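Local coordinates for putative ATP-grasp superfamily protein (Archaeoglobus fulgidus, PDB 3DF7) that is of unknown function but, as a putative member of the ATP-grasp superfamily, probably binds ATP and a metal ion, at residues F5-A10 / Y85-K90. Sequence-based numbering, arbitrary orientation.
Sequences FLFEFA and YTLTKK
Phe7 CG lies anti to the backbone N (chi1 174°), beside the carbonyl carbon, and Leu87 sets its CG anti to its own carbonyl carbon (chi1 -68°); with both CB atoms directed toward the partner segment, these torsions bring the ring and the leucine branch together between strand and helix. They cross at roughly a right angle, and the evidence for contact is one methyl, Leu87 CD1, lying 3.9 Å from Phe7 CE2. The same methyl is 4.3 Å from Phe9 CD1, so a single branch of Leu87 serves both rings, approaching each obliquely. The interaction is purely apolar and small, burying 87 Å² in all, and the backbones stay well apart: even the nearest pair, Phe9 CA and Leu87 CA, is separated by 9.6 Å.

Glu8 points its CB away from helix 83-92 and is the N-cap of the short helix 9-12. Its OE2 accepts from Ala10 N at 2.9 Å (N-H...O 157°), Ala10 N meeting OE2 from above the carboxylate plane, while OE1 takes Thr11 N.

Strand 3-8 runs inside the four-stranded parallel sheet, between strands 40-42 and 72-76. Helix 83-92 packs Leu87 against one face of that sheet, and helix 18-35 meets Leu6 and Glu8 on the opposite face, an alpha/beta layering consistent with the N-terminal pre-ATP-grasp domain of the family.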
loop_
_atom_site.group_PDB
_atom_site.type_symbol
_atom_site.label_atom_id
_atom_site.label_comp_id
_atom_site.label_asym_id
_atom_site.label_seq_id
_atom_site.Cartn_x
_atom_site.Cartn_y
_atom_site.Cartn_z
ATOM N N PHE A 5 16.388 -8.413 0.352
ATOM C CA PHE A 5 15.706 -8.943 1.522
ATOM C C PHE A 5 14.265 -8.472 1.377
ATOM O O PHE A 5 13.991 -7.271 1.437
ATOM C CB PHE A 5 16.298 -8.383 2.822
ATOM C CG PHE A 5 15.488 -8.717 4.045
ATOM C CD1 PHE A 5 15.249 -10.045 4.397
ATOM C CD2 PHE A 5 14.943 -7.707 4.833
ATOM C CE1 PHE A 5 14.477 -10.364 5.517
ATOM C CE2 PHE A 5 14.169 -8.015 5.956
ATOM C CZ PHE A 5 13.939 -9.348 6.295
ATOM N N LEU A 6 13.357 -9.421 1.157
ATOM C CA LEU A 6 11.938 -9.123 0.995
ATOM C C LEU A 6 11.190 -9.574 2.246
ATOM O O LEU A 6 11.288 -10.734 2.654
ATOM C CB LEU A 6 11.376 -9.857 -0.229
ATOM C CG LEU A 6 9.895 -9.606 -0.532
ATOM C CD1 LEU A 6 9.721 -8.151 -0.896
ATOM C CD2 LEU A 6 9.409 -10.510 -1.667
ATOM N N PHE A 7 10.433 -8.658 2.841
ATOM C CA PHE A 7 9.691 -8.953 4.061
ATOM C C PHE A 7 8.309 -8.295 4.097
ATOM O O PHE A 7 8.179 -7.099 3.844
ATOM C CB PHE A 7 10.509 -8.470 5.267
ATOM C CG PHE A 7 9.794 -8.587 6.590
ATOM C CD1 PHE A 7 10.006 -9.685 7.422
ATOM C CD2 PHE A 7 8.911 -7.590 7.007
ATOM C CE1 PHE A 7 9.350 -9.783 8.649
ATOM C CE2 PHE A 7 8.247 -7.678 8.228
ATOM C CZ PHE A 7 8.467 -8.780 9.054
ATOM N N GLU A 8 7.283 -9.083 4.407
ATOM C CA GLU A 8 5.921 -8.558 4.541
ATOM C C GLU A 8 5.448 -9.054 5.909
ATOM O O GLU A 8 5.589 -10.238 6.232
ATOM C CB GLU A 8 5.014 -9.064 3.418
ATOM C CG GLU A 8 3.629 -8.421 3.410
ATOM C CD GLU A 8 2.700 -9.034 4.437
ATOM O OE1 GLU A 8 2.667 -10.280 4.516
ATOM O OE2 GLU A 8 1.997 -8.283 5.153
ATOM N N PHE A 9 4.894 -8.149 6.710
ATOM C CA PHE A 9 4.486 -8.477 8.075
ATOM C C PHE A 9 3.571 -9.679 8.313
ATOM O O PHE A 9 3.874 -10.518 9.157
ATOM C CB PHE A 9 3.881 -7.247 8.751
ATOM C CG PHE A 9 3.820 -7.352 10.250
ATOM C CD1 PHE A 9 4.992 -7.393 11.006
ATOM C CD2 PHE A 9 2.597 -7.418 10.906
ATOM C CE1 PHE A 9 4.949 -7.501 12.397
ATOM C CE2 PHE A 9 2.539 -7.527 12.296
ATOM C CZ PHE A 9 3.718 -7.570 13.044
ATOM N N ALA A 10 2.457 -9.770 7.595
ATOM C CA ALA A 10 1.547 -10.897 7.794
ATOM C C ALA A 10 2.158 -12.243 7.409
ATOM O O ALA A 10 1.911 -13.255 8.063
ATOM C CB ALA A 10 0.255 -10.679 7.008
ATOM N N TYR A 85 7.279 2.048 10.180
ATOM C CA TYR A 85 8.336 2.995 10.506
ATOM C C TYR A 85 9.527 2.329 11.203
ATOM O O TYR A 85 10.667 2.437 10.738
ATOM C CB TYR A 85 7.781 4.105 11.406
ATOM C CG TYR A 85 8.854 4.974 12.024
ATOM C CD1 TYR A 85 9.518 5.942 11.272
ATOM C CD2 TYR A 85 9.237 4.795 13.354
ATOM C CE1 TYR A 85 10.542 6.710 11.827
ATOM C CE2 TYR A 85 10.259 5.554 13.917
ATOM C CZ TYR A 85 10.906 6.508 13.149
ATOM O OH TYR A 85 11.922 7.254 13.701
ATOM N N THR A 86 9.265 1.634 12.307
ATOM C CA THR A 86 10.345 1.000 13.058
ATOM C C THR A 86 11.087 -0.076 12.275
ATOM O O THR A 86 12.314 -0.166 12.346
ATOM C CB THR A 86 9.829 0.417 14.397
ATOM O OG1 THR A 86 8.895 -0.641 14.146
ATOM C CG2 THR A 86 9.139 1.503 15.200
ATOM N N LEU A 87 10.351 -0.878 11.510
ATOM C CA LEU A 87 10.979 -1.930 10.725
ATOM C C LEU A 87 11.893 -1.330 9.665
ATOM O O LEU A 87 13.018 -1.796 9.462
ATOM C CB LEU A 87 9.915 -2.810 10.066
ATOM C CG LEU A 87 9.091 -3.676 11.023
ATOM C CD1 LEU A 87 7.956 -4.341 10.264
ATOM C CD2 LEU A 87 9.986 -4.723 11.674
ATOM N N THR A 88 11.416 -0.285 8.998
ATOM C CA THR A 88 12.204 0.364 7.958
ATOM C C THR A 88 13.436 1.052 8.538
ATOM O O THR A 88 14.536 0.936 7.997
ATOM C CB THR A 88 11.365 1.402 7.192
ATOM O OG1 THR A 88 10.202 0.766 6.647
ATOM C CG2 THR A 88 12.182 2.006 6.055
ATOM N N LYS A 89 13.248 1.765 9.642
ATOM C CA LYS A 89 14.349 2.472 10.291
ATOM C C LYS A 89 15.457 1.490 10.670
ATOM O O LYS A 89 16.645 1.803 10.570
ATOM C CB LYS A 89 13.838 3.195 11.539
ATOM C CG LYS A 89 14.860 4.111 12.198
ATOM C CD LYS A 89 14.251 4.812 13.401
ATOM C CE LYS A 89 15.264 5.713 14.089
ATOM N NZ LYS A 89 14.679 6.336 15.303
ATOM N N LYS A 90 15.056 0.300 11.102
ATOM C CA LYS A 90 15.998 -0.743 11.490
ATOM C C LYS A 90 16.755 -1.246 10.265
ATOM O O LYS A 90 17.977 -1.394 10.293
ATOM C CB LYS A 90 15.248 -1.904 12.154
ATOM C CG LYS A 90 16.115 -3.114 12.483
ATOM C CD LYS A 90 15.308 -4.202 13.184
ATOM C CE LYS A 90 16.163 -5.423 13.485
ATOM N NZ LYS A 90 15.413 -6.436 14.281
#